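Local coordinates for Aln2 (Streptomyces sp. CM020, PDB 6P7L), which is a noncanonical NTF2-like superfamily protein of the SnoaL-like family that probably takes part in biosynthesis of the polyketide antibiotic alnumycin, at residues Pro34-Glu39 with Val108-Asp113; Ala45-Arg50 with Ala60-Ala65; Glu68-Leu71 with Thr75-Thr78; Arg142-Arg147 with Arg153-Val158. All coordinates share one frame; numbering follows the deposited sequence.

Interaction 1: residues Pro34-Glu39 with Val108-Asp113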
loop_
_atom_site.group_PDB
_atom_site.type_symbol
_atom_site.label_atom_id
_atom_site.label_comp_id
_atom_site.label_asym_id
_atom_site.label_seq_id
_atom_site.Cartn_x
_atom_site.Cartn_y
_atom_site.Cartn_z
ATOM N N PRO A 34 9.668 -3.257 15.813
ATOM C CA PRO A 34 9.166 -4.071 14.700
ATOM C C PRO A 34 7.983 -4.937 15.098
ATOM O O PRO A 34 7.039 -5.099 14.309
ATOM C CB PRO A 34 10.401 -4.901 14.283
ATOM C CG PRO A 34 11.589 -4.006 14.707
ATOM C CD PRO A 34 11.127 -3.430 16.025
ATOM N N GLU A 35 7.986 -5.448 16.332
ATOM C CA GLU A 35 6.872 -6.269 16.793
ATOM C C GLU A 35 5.573 -5.478 16.765
ATOM O O GLU A 35 4.530 -5.975 16.301
ATOM C CB GLU A 35 7.151 -6.775 18.205
ATOM C CG GLU A 35 8.274 -7.764 18.333
ATOM C CD GLU A 35 9.688 -7.150 18.490
ATOM O OE1 GLU A 35 9.898 -5.914 18.436
ATOM O OE2 GLU A 35 10.621 -7.945 18.638
ATOM N N LEU A 36 5.620 -4.235 17.255
ATOM C CA LEU A 36 4.432 -3.383 17.254
ATOM C C LEU A 36 3.996 -3.063 15.839
ATOM O O LEU A 36 2.805 -3.127 15.512
ATOM C CB LEU A 36 4.674 -2.076 18.024
ATOM C CG LEU A 36 3.457 -1.145 17.994
ATOM C CD1 LEU A 36 2.320 -1.869 18.737
ATOM C CD2 LEU A 36 3.736 0.170 18.625
ATOM N N TYR A 37 4.954 -2.706 14.973
ATOM C CA TYR A 37 4.607 -2.390 13.588
ATOM C C TYR A 37 3.901 -3.563 12.906
ATOM O O TYR A 37 2.831 -3.400 12.285
ATOM C CB TYR A 37 5.859 -1.998 12.821
ATOM C CG TYR A 37 5.533 -1.531 11.455
ATOM C CD1 TYR A 37 5.147 -0.207 11.240
ATOM C CD2 TYR A 37 5.548 -2.399 10.381
ATOM C CE1 TYR A 37 4.831 0.237 9.990
ATOM C CE2 TYR A 37 5.210 -1.953 9.106
ATOM C CZ TYR A 37 4.861 -0.629 8.938
ATOM O OH TYR A 37 4.504 -0.142 7.694
ATOM N N VAL A 38 4.468 -4.761 13.042
ATOM C CA VAL A 38 3.849 -5.936 12.450
ATOM C C VAL A 38 2.457 -6.142 13.037
ATOM O O VAL A 38 1.503 -6.429 12.307
ATOM C CB VAL A 38 4.746 -7.164 12.649
ATOM C CG1 VAL A 38 4.037 -8.459 12.280
ATOM C CG2 VAL A 38 6.020 -7.019 11.810
ATOM N N GLU A 39 2.324 -5.988 14.359
ATOM C CA GLU A 39 1.037 -6.175 15.025
ATOM C C GLU A 39 -0.017 -5.216 14.478
ATOM O O GLU A 39 -1.183 -5.599 14.282
ATOM C CB GLU A 39 1.200 -5.974 16.521
ATOM C CG GLU A 39 -0.029 -6.377 17.302
ATOM C CD GLU A 39 0.114 -6.193 18.781
ATOM O OE1 GLU A 39 1.070 -5.504 19.243
ATOM O OE2 GLU A 39 -0.743 -6.772 19.486
ATOM N N VAL A 108 3.345 5.281 12.885
ATOM C CA VAL A 108 2.981 4.520 14.079
ATOM C C VAL A 108 3.821 5.028 15.248
ATOM O O VAL A 108 5.052 5.038 15.155
ATOM C CB VAL A 108 3.206 2.998 13.886
ATOM C CG1 VAL A 108 2.872 2.279 15.198
ATOM C CG2 VAL A 108 2.392 2.468 12.738
ATOM N N GLU A 109 3.176 5.410 16.357
ATOM C CA GLU A 109 3.884 5.877 17.546
ATOM C C GLU A 109 3.280 5.176 18.747
ATOM O O GLU A 109 2.054 5.118 18.852
ATOM C CB GLU A 109 3.742 7.408 17.703
ATOM N N GLU A 110 4.133 4.684 19.649
ATOM C CA GLU A 110 3.690 4.034 20.882
ATOM C C GLU A 110 4.003 4.923 22.072
ATOM O O GLU A 110 5.154 5.335 22.259
ATOM C CB GLU A 110 4.358 2.666 21.075
ATOM C CG GLU A 110 3.701 1.812 22.177
ATOM C CD GLU A 110 4.388 0.464 22.423
ATOM O OE1 GLU A 110 3.856 -0.303 23.248
ATOM O OE2 GLU A 110 5.454 0.175 21.829
ATOM N N ALA A 111 2.997 5.189 22.888
ATOM C CA ALA A 111 3.212 5.956 24.105
ATOM C C ALA A 111 3.732 5.052 25.216
ATOM O O ALA A 111 3.650 3.828 25.149
ATOM C CB ALA A 111 1.914 6.644 24.511
ATOM N N ASP A 112 4.288 5.676 26.254
ATOM C CA ASP A 112 4.870 4.895 27.340
ATOM C C ASP A 112 3.846 3.973 27.992
ATOM O O ASP A 112 4.221 2.937 28.551
ATOM C CB ASP A 112 5.492 5.836 28.368
ATOM C CG ASP A 112 6.671 6.601 27.804
ATOM O OD1 ASP A 112 7.193 6.189 26.746
ATOM O OD2 ASP A 112 7.075 7.612 28.406
ATOM N N ASP A 113 2.553 4.299 27.919
ATOM C CA ASP A 113 1.550 3.418 28.503
ATOM C C ASP A 113 0.992 2.395 27.517
ATOM O O ASP A 113 0.016 1.706 27.838
ATOM C CB ASP A 113 0.410 4.241 29.099
ATOM C CG ASP A 113 -0.511 4.831 28.049
ATOM O OD1 ASP A 113 -0.220 4.761 26.832
ATOM O OD2 ASP A 113 -1.553 5.381 28.451
#

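Interaction 2: residues Ala45-Arg50 with Ala60-Ala65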
loop_
_atom_site.group_PDB
_atom_site.type_symbol
_atom_site.label_atom_id
_atom_site.label_comp_id
_atom_site.label_asym_id
_atom_site.label_seq_id
_atom_site.Cartn_x
_atom_site.Cartn_y
_atom_site.Cartn_z
ATOM N N ALA A 45 -5.256 -5.152 8.605
ATOM C CA ALA A 45 -5.617 -6.068 7.533
ATOM C C ALA A 45 -6.873 -6.839 7.921
ATOM O O ALA A 45 -7.836 -6.937 7.139
ATOM C CB ALA A 45 -4.449 -7.026 7.238
ATOM N N ARG A 46 -6.885 -7.382 9.144
ATOM C CA ARG A 46 -8.046 -8.154 9.586
ATOM C C ARG A 46 -9.253 -7.246 9.777
ATOM O O ARG A 46 -10.389 -7.616 9.433
ATOM C CB ARG A 46 -7.690 -8.905 10.864
ATOM C CG ARG A 46 -6.597 -10.020 10.592
ATOM C CD ARG A 46 -6.338 -10.974 11.697
ATOM N NE ARG A 46 -5.848 -12.244 11.138
ATOM C CZ ARG A 46 -4.571 -12.504 10.867
ATOM N NH1 ARG A 46 -3.636 -11.598 11.118
ATOM N NH2 ARG A 46 -4.218 -13.677 10.362
ATOM N N GLN A 47 -9.038 -6.042 10.299
ATOM C CA GLN A 47 -10.171 -5.147 10.520
ATOM C C GLN A 47 -10.855 -4.787 9.201
ATOM O O GLN A 47 -12.096 -4.764 9.113
ATOM C CB GLN A 47 -9.709 -3.883 11.227
ATOM C CG GLN A 47 -10.843 -2.986 11.743
ATOM C CD GLN A 47 -10.325 -1.682 12.288
ATOM O OE1 GLN A 47 -9.641 -0.930 11.566
ATOM N NE2 GLN A 47 -10.607 -1.408 13.563
ATOM N N MET A 48 -10.061 -4.462 8.171
ATOM C CA MET A 48 -10.655 -4.050 6.899
ATOM C C MET A 48 -11.194 -5.269 6.142
ATOM O O MET A 48 -12.211 -5.160 5.435
ATOM C CB MET A 48 -9.658 -3.290 6.019
ATOM C CG MET A 48 -9.331 -1.873 6.467
ATOM S SD MET A 48 -10.812 -0.831 6.666
ATOM C CE MET A 48 -10.958 -1.043 8.376
ATOM N N HIS A 49 -10.554 -6.440 6.282
ATOM C CA HIS A 49 -11.139 -7.627 5.656
ATOM C C HIS A 49 -12.556 -7.842 6.158
ATOM O O HIS A 49 -13.463 -8.151 5.370
ATOM C CB HIS A 49 -10.322 -8.890 5.910
ATOM C CG HIS A 49 -9.022 -8.945 5.153
ATOM N ND1 HIS A 49 -8.215 -10.064 5.152
ATOM C CD2 HIS A 49 -8.390 -8.026 4.393
ATOM C CE1 HIS A 49 -7.147 -9.837 4.406
ATOM N NE2 HIS A 49 -7.215 -8.594 3.953
ATOM N N ARG A 50 -12.768 -7.649 7.461
ATOM C CA ARG A 50 -14.091 -7.862 8.033
ATOM C C ARG A 50 -15.062 -6.823 7.503
ATOM O O ARG A 50 -16.183 -7.151 7.090
ATOM C CB ARG A 50 -14.037 -7.805 9.558
ATOM C CG ARG A 50 -13.215 -8.892 10.237
ATOM C CD ARG A 50 -13.277 -8.762 11.737
ATOM N NE ARG A 50 -12.394 -9.701 12.436
ATOM C CZ ARG A 50 -12.363 -9.869 13.757
ATOM N NH1 ARG A 50 -13.188 -9.186 14.538
ATOM N NH2 ARG A 50 -11.500 -10.717 14.298
ATOM N N ALA A 60 -16.974 -4.068 14.120
ATOM C CA ALA A 60 -17.257 -3.252 15.293
ATOM C C ALA A 60 -16.663 -3.862 16.560
ATOM O O ALA A 60 -16.309 -3.141 17.496
ATOM C CB ALA A 60 -18.767 -3.077 15.457
ATOM N N ALA A 61 -16.547 -5.180 16.616
ATOM C CA ALA A 61 -15.997 -5.838 17.801
ATOM C C ALA A 61 -14.524 -5.526 18.001
ATOM O O ALA A 61 -13.982 -5.774 19.094
ATOM C CB ALA A 61 -16.201 -7.356 17.686
ATOM N N THR A 62 -13.861 -4.993 16.976
ATOM C CA THR A 62 -12.480 -4.587 17.160
ATOM C C THR A 62 -12.367 -3.274 17.925
ATOM O O THR A 62 -11.251 -2.909 18.333
ATOM C CB THR A 62 -11.727 -4.423 15.827
ATOM O OG1 THR A 62 -12.225 -3.294 15.088
ATOM C CG2 THR A 62 -11.762 -5.698 14.984
ATOM N N PHE A 63 -13.494 -2.581 18.156
ATOM C CA PHE A 63 -13.496 -1.328 18.902
ATOM C C PHE A 63 -13.798 -1.588 20.376
ATOM O O PHE A 63 -14.538 -2.508 20.726
ATOM C CB PHE A 63 -14.542 -0.342 18.332
ATOM C CG PHE A 63 -14.141 0.268 17.028
ATOM C CD1 PHE A 63 -14.258 -0.454 15.846
ATOM C CD2 PHE A 63 -13.654 1.560 16.971
ATOM C CE1 PHE A 63 -13.853 0.089 14.655
ATOM C CE2 PHE A 63 -13.252 2.106 15.756
ATOM C CZ PHE A 63 -13.342 1.353 14.624
ATOM N N VAL A 64 -13.192 -0.780 21.254
ATOM C CA VAL A 64 -13.459 -0.894 22.686
ATOM C C VAL A 64 -14.749 -0.179 23.066
ATOM O O VAL A 64 -15.284 0.651 22.335
ATOM C CB VAL A 64 -12.278 -0.372 23.522
ATOM C CG1 VAL A 64 -11.024 -1.130 23.170
ATOM C CG2 VAL A 64 -12.124 1.133 23.359
ATOM N N ALA A 65 -15.246 -0.503 24.259
ATOM C CA ALA A 65 -16.398 0.208 24.795
ATOM C C ALA A 65 -16.101 1.707 24.837
ATOM O O ALA A 65 -14.995 2.128 25.179
ATOM C CB ALA A 65 -16.742 -0.288 26.193
#

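Interaction 3: residues Glu68-Leu71 with Thr75-Thr78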
loop_
_atom_site.group_PDB
_atom_site.type_symbol
_atom_site.label_atom_id
_atom_site.label_comp_id
_atom_site.label_asym_id
_atom_site.label_seq_id
_atom_site.Cartn_x
_atom_site.Cartn_y
_atom_site.Cartn_z
ATOM N N GLU A 68 -14.623 6.232 20.082
ATOM C CA GLU A 68 -15.164 7.377 19.358
ATOM C C GLU A 68 -14.775 7.260 17.895
ATOM O O GLU A 68 -13.592 7.088 17.579
ATOM C CB GLU A 68 -14.644 8.694 19.925
ATOM C CG GLU A 68 -15.581 9.386 20.892
ATOM C CD GLU A 68 -14.885 10.477 21.688
ATOM O OE1 GLU A 68 -15.102 10.548 22.916
ATOM O OE2 GLU A 68 -14.124 11.263 21.084
ATOM N N PHE A 69 -15.771 7.333 17.012
ATOM C CA PHE A 69 -15.571 7.244 15.571
ATOM C C PHE A 69 -16.081 8.544 14.977
ATOM O O PHE A 69 -17.300 8.748 14.899
ATOM C CB PHE A 69 -16.314 6.037 14.991
ATOM C CG PHE A 69 -15.874 5.653 13.615
ATOM C CD1 PHE A 69 -16.000 6.532 12.559
ATOM C CD2 PHE A 69 -15.348 4.391 13.363
ATOM C CE1 PHE A 69 -15.591 6.173 11.281
ATOM C CE2 PHE A 69 -14.958 4.045 12.088
ATOM C CZ PHE A 69 -15.066 4.922 11.059
ATOM N N ARG A 70 -15.164 9.383 14.496
ATOM C CA ARG A 70 -15.506 10.709 13.997
ATOM C C ARG A 70 -15.464 10.679 12.480
ATOM O O ARG A 70 -14.384 10.605 11.869
ATOM C CB ARG A 70 -14.571 11.778 14.564
ATOM C CG ARG A 70 -15.098 13.164 14.353
ATOM C CD ARG A 70 -14.346 14.017 15.147
ATOM N NE ARG A 70 -14.450 13.802 16.610
ATOM C CZ ARG A 70 -15.232 14.501 17.445
ATOM N NH1 ARG A 70 -16.020 15.475 16.991
ATOM N NH2 ARG A 70 -15.227 14.223 18.743
ATOM N N LEU A 71 -16.645 10.877 11.901
ATOM C CA LEU A 71 -16.916 10.814 10.489
ATOM C C LEU A 71 -16.405 12.079 9.826
ATOM O O LEU A 71 -16.236 13.132 10.465
ATOM C CB LEU A 71 -18.428 10.666 10.259
ATOM C CG LEU A 71 -19.129 9.374 10.697
ATOM C CD1 LEU A 71 -20.653 9.501 10.604
ATOM C CD2 LEU A 71 -18.664 8.216 9.852
ATOM N N THR A 75 -20.061 14.153 12.347
ATOM C CA THR A 75 -20.837 13.262 13.197
ATOM C C THR A 75 -19.914 12.280 13.915
ATOM O O THR A 75 -18.939 11.776 13.344
ATOM C CB THR A 75 -21.875 12.506 12.367
ATOM O OG1 THR A 75 -22.843 13.431 11.855
ATOM C CG2 THR A 75 -22.581 11.458 13.217
ATOM N N VAL A 76 -20.184 12.056 15.197
ATOM C CA VAL A 76 -19.401 11.135 16.009
ATOM C C VAL A 76 -20.302 9.964 16.346
ATOM O O VAL A 76 -21.439 10.156 16.797
ATOM C CB VAL A 76 -18.859 11.791 17.291
ATOM C CG1 VAL A 76 -18.061 10.767 18.102
ATOM C CG2 VAL A 76 -18.020 12.981 16.952
ATOM N N LEU A 77 -19.785 8.762 16.160
ATOM C CA LEU A 77 -20.411 7.545 16.652
ATOM C C LEU A 77 -19.667 7.117 17.905
ATOM O O LEU A 77 -18.440 7.045 17.902
ATOM C CB LEU A 77 -20.324 6.454 15.598
ATOM C CG LEU A 77 -20.897 6.862 14.258
ATOM C CD1 LEU A 77 -20.700 5.731 13.284
ATOM C CD2 LEU A 77 -22.372 7.239 14.402
ATOM N N THR A 78 -20.399 6.873 18.982
ATOM C CA THR A 78 -19.785 6.494 20.250
ATOM C C THR A 78 -20.202 5.074 20.600
ATOM O O THR A 78 -21.394 4.783 20.761
ATOM C CB THR A 78 -20.167 7.449 21.377
ATOM O OG1 THR A 78 -19.862 8.775 20.950
ATOM C CG2 THR A 78 -19.380 7.129 22.638
#

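Interaction 4: residues Arg142-Arg147 with Arg153-Val158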
loop_
_atom_site.group_PDB
_atom_site.type_symbol
_atom_site.label_atom_id
_atom_site.label_comp_id
_atom_site.label_asym_id
_atom_site.label_seq_id
_atom_site.Cartn_x
_atom_site.Cartn_y
_atom_site.Cartn_z
ATOM N N ARG A 142 -6.596 9.391 11.339
ATOM C CA ARG A 142 -5.842 9.323 12.587
ATOM C C ARG A 142 -6.573 8.376 13.535
ATOM O O ARG A 142 -7.752 8.583 13.847
ATOM C CB ARG A 142 -5.649 10.703 13.227
ATOM C CG ARG A 142 -4.717 11.608 12.466
ATOM C CD ARG A 142 -4.220 12.739 13.311
ATOM N NE ARG A 142 -3.060 13.374 12.681
ATOM C CZ ARG A 142 -3.123 14.267 11.707
ATOM N NH1 ARG A 142 -4.295 14.652 11.229
ATOM N NH2 ARG A 142 -2.004 14.768 11.216
ATOM N N ASP A 143 -5.862 7.353 14.019
ATOM C CA ASP A 143 -6.413 6.386 14.951
ATOM C C ASP A 143 -5.648 6.395 16.271
ATOM O O ASP A 143 -4.456 6.716 16.319
ATOM C CB ASP A 143 -6.304 4.934 14.419
ATOM C CG ASP A 143 -7.298 4.601 13.333
ATOM O OD1 ASP A 143 -8.329 5.299 13.201
ATOM O OD2 ASP A 143 -6.978 3.620 12.589
ATOM N N THR A 144 -6.305 5.960 17.337
ATOM C CA THR A 144 -5.582 5.489 18.510
ATOM C C THR A 144 -6.011 4.049 18.752
ATOM O O THR A 144 -7.200 3.703 18.589
ATOM C CB THR A 144 -5.825 6.325 19.781
ATOM O OG1 THR A 144 -7.148 6.091 20.263
ATOM C CG2 THR A 144 -5.597 7.791 19.503
ATOM N N LEU A 145 -5.029 3.217 19.091
ATOM C CA LEU A 145 -5.240 1.820 19.428
ATOM C C LEU A 145 -4.788 1.575 20.859
ATOM O O LEU A 145 -3.855 2.218 21.368
ATOM C CB LEU A 145 -4.475 0.874 18.480
ATOM C CG LEU A 145 -4.539 1.225 17.003
ATOM C CD1 LEU A 145 -3.535 0.402 16.195
ATOM C CD2 LEU A 145 -5.940 1.057 16.499
ATOM N N VAL A 146 -5.450 0.621 21.505
ATOM C CA VAL A 146 -5.115 0.248 22.869
ATOM C C VAL A 146 -5.080 -1.268 22.949
ATOM O O VAL A 146 -5.702 -1.968 22.154
ATOM C CB VAL A 146 -6.102 0.829 23.891
ATOM C CG1 VAL A 146 -6.036 2.343 23.897
ATOM C CG2 VAL A 146 -7.538 0.319 23.631
ATOM N N ARG A 147 -4.353 -1.772 23.935
ATOM C CA ARG A 147 -4.200 -3.208 24.137
ATOM C C ARG A 147 -5.188 -3.686 25.199
ATOM O O ARG A 147 -5.238 -3.125 26.296
ATOM C CB ARG A 147 -2.765 -3.524 24.554
ATOM C CG ARG A 147 -2.378 -4.975 24.457
ATOM C CD ARG A 147 -0.878 -5.106 24.695
ATOM N NE ARG A 147 -0.117 -4.347 23.695
ATOM C CZ ARG A 147 0.048 -4.745 22.440
ATOM N NH1 ARG A 147 -0.501 -5.893 22.071
ATOM N NH2 ARG A 147 0.750 -4.003 21.563
ATOM N N ARG A 153 -6.930 -3.101 19.965
ATOM C CA ARG A 153 -8.303 -2.697 19.694
ATOM C C ARG A 153 -8.308 -1.223 19.307
ATOM O O ARG A 153 -7.454 -0.448 19.750
ATOM C CB ARG A 153 -9.193 -2.899 20.928
ATOM C CG ARG A 153 -9.140 -4.310 21.504
ATOM C CD ARG A 153 -10.103 -5.269 20.776
ATOM N NE ARG A 153 -11.491 -4.903 21.039
ATOM C CZ ARG A 153 -12.154 -5.168 22.155
ATOM N NH1 ARG A 153 -11.571 -5.833 23.136
ATOM N NH2 ARG A 153 -13.411 -4.759 22.297
ATOM N N SER A 154 -9.291 -0.831 18.512
ATOM C CA SER A 154 -9.465 0.571 18.144
ATOM C C SER A 154 -10.149 1.334 19.277
ATOM O O SER A 154 -11.173 0.883 19.807
ATOM C CB SER A 154 -10.282 0.674 16.865
ATOM O OG SER A 154 -9.488 0.573 15.695
ATOM N N ARG A 155 -9.565 2.470 19.668
ATOM C CA ARG A 155 -10.162 3.376 20.653
ATOM C C ARG A 155 -10.758 4.632 20.040
ATOM O O ARG A 155 -11.816 5.099 20.480
ATOM C CB ARG A 155 -9.130 3.770 21.710
ATOM C CG ARG A 155 -9.674 4.740 22.752
ATOM C CD ARG A 155 -8.682 4.939 23.912
ATOM N NE ARG A 155 -7.835 6.118 23.720
ATOM C CZ ARG A 155 -6.830 6.460 24.519
ATOM N NH1 ARG A 155 -6.536 5.713 25.571
ATOM N NH2 ARG A 155 -6.116 7.547 24.259
ATOM N N SER A 156 -10.109 5.176 19.015
ATOM C CA SER A 156 -10.501 6.424 18.383
ATOM C C SER A 156 -10.206 6.282 16.906
ATOM O O SER A 156 -9.206 5.666 16.543
ATOM C CB SER A 156 -9.665 7.630 18.966
ATOM O OG SER A 156 -9.750 8.795 18.159
ATOM N N ARG A 157 -11.081 6.803 16.051
ATOM C CA ARG A 157 -10.792 6.912 14.626
ATOM C C ARG A 157 -11.336 8.271 14.183
ATOM O O ARG A 157 -12.505 8.577 14.450
ATOM C CB ARG A 157 -11.435 5.781 13.824
ATOM C CG ARG A 157 -11.290 5.943 12.322
ATOM C CD ARG A 157 -11.395 4.649 11.533
ATOM N NE ARG A 157 -10.290 3.792 11.886
ATOM C CZ ARG A 157 -10.252 2.467 11.749
ATOM N NH1 ARG A 157 -11.271 1.809 11.195
ATOM N NH2 ARG A 157 -9.174 1.811 12.180
ATOM N N VAL A 158 -10.506 9.074 13.520
ATOM C CA VAL A 158 -10.933 10.381 12.992
ATOM C C VAL A 158 -10.586 10.421 11.509
ATOM O O VAL A 158 -9.417 10.275 11.143
ATOM C CB VAL A 158 -10.248 11.542 13.731
ATOM C CG1 VAL A 158 -10.653 12.902 13.128
ATOM C CG2 VAL A 158 -10.560 11.504 15.234
#

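Interaction 1: residues Pro34-Glu39 with Val108-Asp113
Where the first turns of the long N-terminal helix 34-52 meet the end of strand 98-110, outermost in the sheet within this chain, Leu36 and Tyr37 rest on Val108 and Glu110. One methyl of Leu36 does most of the work: CD2 lies 3.6 Å from Glu110 CB and 4.1 Å from Val108 CG1. CG of Leu36 stands opposite the backbone N (chi1 178°), which sends the isobutyl group out from the helix to the strand. The extended chain of Glu110 runs obliquely past that methyl, CG and CD keeping company with it, so the aliphatic part of an exposed acid covers a buried leucine.

In the NTF2-like fold a long helix lies across a strongly bent sheet, and here that helix and strand 108-110 run at 125° with their axes 9.6 Å apart. Such a separation leaves the contact to side chains. Val108 divides its methyls between two partners: CG1 faces Leu36, whereas CG2 comes within 4.1 Å of CD1 of Tyr37, the two side chains crossing at about a right angle. Val116 of the neighbouring strand 116-127 touches both Leu36 and Val108 and extends the apolar patch. The second subunit closes in as well, its Thr41 packing on Tyr37 and its Gln42 accepting a hydrogen bond from Val108 N. Glu39, a turn further along the helix, forms a salt bridge with Arg147.

Interaction 2: residues Ala45-Arg50 with Ala60-Ala65
Gln47 and Thr62 are joined by a nearly straight hydrogen bond, NE2 of the amide donating to OG1 of the threonine at 2.9 Å with an N-H...O angle of 178°. OG1 lies in the amide plane, as expected for a donor that uses its N-H squarely. The extended glutamine chain, with CG opposite the backbone N (chi1 -169°), carries the amide from the helix to the turn. There NE2 also comes 3.7 Å from CE1 of Phe63, the amide and the ring lying within 12° of parallel. Beside this pair, the other branch of Thr62 meets an arginine: CG2 is 3.8 Å from NH1 of Arg50.

A second shell holds the polar groups. Thr62 sits in a type I beta turn from Ala60 to Phe63, closed by Phe63 N to Ala60 O at 2.9 Å, and its OG1 also bonds to Phe59 O. Arg50 NH1 is held by the carbonyl of Gly58. Gln47 has both ends of its amide occupied, OE1 by Arg157 NH2 and NE2 additionally by Ser154 OG, which should leave little freedom for the amide to flip.

The contact therefore ties helix 34-52 to the turn after helix 56-60, with strand 151-161 alongside; Phe63 meets Phe59 edge-to-face and packs against Ile83 of helix 80-90.

Interaction 3: residues Glu68-Leu71 with Thr75-Thr78
Bent at chi3 (-64°), Arg70 folds back over Val76, laying one face of its guanidinium on the valine's CG2 methyl. The methyl lies over the centre of the group, though the exact distance is doubtful because the arginine is poorly ordered. On this same face of the sheet the other valine methyl, CG1, packs 4.0 Å from CG of Glu68. Val76 is thus flanked by an acid and a base whose charged ends approach each other along their own strand, in a long salt bridge (Arg70 NH2 to Glu68 OE2, 3.9 Å) beside the valine.

On the other face Phe69 and Leu77 meet through their CB atoms at 4.1 Å, while the phenyl ring leads away toward strand 151-161. Beyond them Leu71 and Thr75 lie side by side, CD1 of the leucine 3.7 Å from CB of the threonine.

Phe69 and Leu77 exchange two backbone hydrogen bonds of 2.8 Å (Phe69 N to Leu77 O, Leu77 N to Phe69 O), the mark of an antiparallel hydrogen-bonded pair, and Leu71 N donates one to Thr75 O. This beta hairpin adds the outermost strand within the chain to the bent sheet, beside strand 151-161, its Phe69 and Leu77 face turned to Ile83 of helix 80-90.

Interaction 4: residues Arg142-Arg147 with Arg153-Val158
Strands 142-147 and 153-158 pair antiparallel, and a classic beta bulge breaks their register where Arg155 and Ser156 both face Thr144. Thr144 O accepts from two backbone donors on one face of its plane, Arg155 N at 2.9 Å and Ser156 N at a longer 3.3 Å. Within the bulge, Arg155 turns its side chain toward the opposite strand. Its CB lies 3.4 Å from OG1 of Thr144, and its CD touches CG1 of Val146 at 3.7 Å.

On the other face, Asp143 and Arg157 lie side by side in a two-pronged salt bridge. Arg157 presents its NE side: NE reaches Asp143 OD1 at 2.8 Å on the syn side, and NH2 reaches OD2 of the same aspartate at 2.9 Å from above the carboxylate plane. The two planes are 34° apart, so the grip is twisted. A bend at chi3 (-65°) brings the guanidinium round beside the acid.

Tyr44 and Tyr120 bond Asp143 OD2 through their hydroxyls, while Arg157 NH2 is shared with Gln47 and NH1 holds a glycerol. The paired charges probably compensate each other in this buried setting, and the glycerol, probably from the crystallisation liquor, may mark a pocket beside the arginine.

Arg157 of interaction 4 connects most of this set. Its NH2 lies 2.8 Å from Gln47 OE1 of interaction 2, and its backbone pairs with interaction 3, where Arg70 N is 2.8 Å from Arg157 O. Phe63 and Phe69 meet between interactions 2 and 3, CZ to CD2 at 3.9 Å. Bound glycerol, probably from the crystallisation liquor, lies about 3 Å from the side chain of Arg157, and glycerol is also found about 4 Å from that of Phe69 and about 6 Å from that of Gln47, consistent with a pocket there. Interaction 1 stands apart, about 24 Å from interaction 3 between centres, yet Glu39 OE2 forms a salt bridge with Arg147 NH1 of interaction 4 at 2.7 Å.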